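Local coordinates for protein putative esterase/lipase/thioesterase (Silicibacter sp., PDB 2PBL) that probably hydrolyses ester or thioester bonds, as a putative esterase, lipase or thioesterase of the alpha/beta-hydrolase fold, at residues Pro196-Arg202 against Trp225-Trp230. Numbering follows the deposited sequence.
Sequences PVEMQNR and WLVEAW
The guanidinium of Arg202 lies flat on the indole of Trp230, the two planes only 11° apart, in a cation-pi stack with CZ 3.8 Å from the centroid of the five-membered ring. The arginine covers this face with its aliphatic part as well: a bend at chi3 (-57°) folds NE and CZ back over the indole, while CD makes a CH-pi contact, 3.3 Å from Trp230 CE2. Against the opposite face sits Leu226 CD1, one helical turn earlier, and the ring is clamped between a charge and a methyl. Met199 O, by a weak bond from Arg202 NH1, and a water both lie at the edge of the guanidinium, in its plane, and probably help to set its rotation. At the indole edge, Trp230 NE1 donates to Pro196 O at 3.0 Å, from above the carbonyl plane, a bent bond (136° at the hydrogen) with the oxygen tilted somewhat out of the ring plane; Met199 N reaches the same oxygen from the other face, so two donors grip it. Met199, present as selenomethionine, brings SE to the edge of the six-membered ring of Trp230, a Met-aromatic contact, with CE 3.8 Å from Trp230 CZ2. A leucine in place of Trp230 would probably leave Pro196 O with one donor fewer and the Arg202 guanidinium without its flat support. Alongside, Val197 CB meets Ala229 CB at 4.2 Å, and its CG1 packs on Trp225 CB. The contact thus ties the loop between helix 188-193 and strand 206-212 to the C-terminal part of helix 217-230; Pro196 and Trp230 both touch Ala144 of helix 138-145, while Leu226 and Trp230 touch Val209 and Val207 of strand 206-212.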
loop_
_atom_site.group_PDB
_atom_site.type_symbol
_atom_site.label_atom_id
_atom_site.label_comp_id
_atom_site.label_asym_id
_atom_site.label_seq_id
_atom_site.Cartn_x
_atom_site.Cartn_y
_atom_site.Cartn_z
ATOM N N PRO A 196 10.215 -0.021 8.583
ATOM C CA PRO A 196 10.254 1.401 8.290
ATOM C C PRO A 196 10.704 2.284 9.467
ATOM O O PRO A 196 11.376 3.278 9.249
ATOM C CB PRO A 196 8.795 1.669 7.890
ATOM C CG PRO A 196 8.400 0.431 7.284
ATOM C CD PRO A 196 8.958 -0.609 8.085
ATOM N N VAL A 197 10.371 1.923 10.712
ATOM C CA VAL A 197 10.823 2.734 11.838
ATOM C C VAL A 197 12.355 2.779 11.930
ATOM O O VAL A 197 12.892 3.730 12.481
ATOM C CB VAL A 197 10.264 2.289 13.220
ATOM C CG1 VAL A 197 8.813 2.413 13.254
ATOM C CG2 VAL A 197 10.732 0.878 13.587
ATOM N N GLU A 198 13.035 1.793 11.345
ATOM C CA GLU A 198 14.513 1.729 11.346
ATOM C C GLU A 198 15.226 2.536 10.279
ATOM O O GLU A 198 16.453 2.652 10.287
ATOM C CB GLU A 198 14.939 0.273 11.194
ATOM C CG GLU A 198 14.473 -0.546 12.331
ATOM C CD GLU A 198 15.073 -0.097 13.656
ATOM O OE1 GLU A 198 16.315 0.002 13.734
ATOM O OE2 GLU A 198 14.284 0.154 14.597
HETATM N N MSE A 199 14.464 3.077 9.336
HETATM C CA MSE A 199 15.038 3.770 8.207
HETATM C C MSE A 199 15.439 5.126 8.600
HETATM O O MSE A 199 14.625 5.915 9.043
HETATM C CB MSE A 199 14.036 3.817 7.060
HETATM C CG MSE A 199 13.917 2.566 6.388
HETATM SE SE MSE A 199 12.217 2.624 5.262
HETATM C CE MSE A 199 12.439 4.271 4.221
ATOM N N GLN A 200 16.722 5.399 8.437
ATOM C CA GLN A 200 17.254 6.696 8.786
ATOM C C GLN A 200 17.416 7.583 7.598
ATOM O O GLN A 200 17.389 8.801 7.729
ATOM C CB GLN A 200 18.570 6.502 9.512
ATOM C CG GLN A 200 18.463 5.589 10.717
ATOM C CD GLN A 200 17.437 6.077 11.736
ATOM O OE1 GLN A 200 17.083 7.271 11.785
ATOM N NE2 GLN A 200 16.934 5.144 12.550
ATOM N N ASN A 201 17.556 7.008 6.420
ATOM C CA ASN A 201 17.747 7.794 5.238
ATOM C C ASN A 201 16.498 7.698 4.444
ATOM O O ASN A 201 16.052 6.589 4.156
ATOM C CB ASN A 201 18.923 7.241 4.443
ATOM C CG ASN A 201 20.182 7.189 5.268
ATOM O OD1 ASN A 201 20.775 6.114 5.450
ATOM N ND2 ASN A 201 20.558 8.341 5.845
ATOM N N ARG A 202 15.889 8.844 4.132
ATOM C CA ARG A 202 14.676 8.816 3.361
ATOM C C ARG A 202 14.646 9.880 2.289
ATOM O O ARG A 202 15.156 10.956 2.487
ATOM C CB ARG A 202 13.472 8.982 4.274
ATOM C CG ARG A 202 13.394 7.888 5.328
ATOM C CD ARG A 202 12.234 8.037 6.220
ATOM N NE ARG A 202 12.168 9.320 6.926
ATOM C CZ ARG A 202 12.759 9.599 8.080
ATOM N NH1 ARG A 202 13.525 8.711 8.704
ATOM N NH2 ARG A 202 12.584 10.800 8.618
ATOM N N TRP A 225 3.978 4.740 15.902
ATOM C CA TRP A 225 5.397 4.438 15.838
ATOM C C TRP A 225 6.062 5.052 14.609
ATOM O O TRP A 225 7.171 5.623 14.743
ATOM C CB TRP A 225 5.719 2.966 15.916
ATOM C CG TRP A 225 5.432 2.382 17.261
ATOM C CD1 TRP A 225 5.523 3.008 18.481
ATOM C CD2 TRP A 225 5.032 1.039 17.527
ATOM N NE1 TRP A 225 5.170 2.131 19.479
ATOM C CE2 TRP A 225 4.859 0.921 18.922
ATOM C CE3 TRP A 225 4.791 -0.067 16.726
ATOM C CZ2 TRP A 225 4.468 -0.283 19.528
ATOM C CZ3 TRP A 225 4.402 -1.270 17.323
ATOM C CH2 TRP A 225 4.232 -1.355 18.721
ATOM N N LEU A 226 5.379 4.971 13.456
ATOM C CA LEU A 226 5.909 5.536 12.200
ATOM C C LEU A 226 5.937 7.069 12.285
ATOM O O LEU A 226 6.931 7.742 11.923
ATOM C CB LEU A 226 5.093 5.049 10.971
ATOM C CG LEU A 226 5.747 5.430 9.622
ATOM C CD1 LEU A 226 7.205 5.024 9.539
ATOM C CD2 LEU A 226 4.991 4.915 8.401
ATOM N N VAL A 227 4.839 7.624 12.790
ATOM C CA VAL A 227 4.714 9.054 12.993
ATOM C C VAL A 227 5.864 9.567 13.871
ATOM O O VAL A 227 6.542 10.563 13.524
ATOM C CB VAL A 227 3.319 9.426 13.563
ATOM C CG1 VAL A 227 3.305 10.873 13.963
ATOM C CG2 VAL A 227 2.232 9.117 12.583
ATOM N N GLU A 228 6.119 8.876 14.996
ATOM C CA GLU A 228 7.212 9.254 15.882
ATOM C C GLU A 228 8.602 9.174 15.264
ATOM O O GLU A 228 9.399 10.108 15.400
ATOM C CB GLU A 228 7.230 8.372 17.123
ATOM C CG GLU A 228 6.154 8.718 18.121
ATOM C CD GLU A 228 6.115 7.780 19.323
ATOM O OE1 GLU A 228 6.719 6.665 19.293
ATOM O OE2 GLU A 228 5.440 8.189 20.284
ATOM N N ALA A 229 8.896 8.043 14.631
ATOM C CA ALA A 229 10.219 7.809 14.031
ATOM C C ALA A 229 10.573 8.825 12.942
ATOM O O ALA A 229 11.688 9.284 12.862
ATOM C CB ALA A 229 10.273 6.435 13.464
ATOM N N TRP A 230 9.594 9.197 12.134
ATOM C CA TRP A 230 9.829 10.055 10.952
ATOM C C TRP A 230 9.304 11.473 11.081
ATOM O O TRP A 230 9.361 12.277 10.116
ATOM C CB TRP A 230 9.095 9.387 9.777
ATOM C CG TRP A 230 9.658 8.079 9.216
ATOM C CD1 TRP A 230 10.582 7.235 9.777
ATOM C CD2 TRP A 230 9.224 7.440 7.997
ATOM N NE1 TRP A 230 10.809 6.168 8.937
ATOM C CE2 TRP A 230 9.984 6.278 7.838
ATOM C CE3 TRP A 230 8.319 7.806 6.975
ATOM C CZ2 TRP A 230 9.818 5.431 6.767
ATOM C CZ3 TRP A 230 8.185 6.949 5.862
ATOM C CH2 TRP A 230 8.936 5.786 5.776
HETATM O O HOH W 1 14.737 9.430 11.430
HETATM O O HOH W 2 14.063 7.644 13.006
#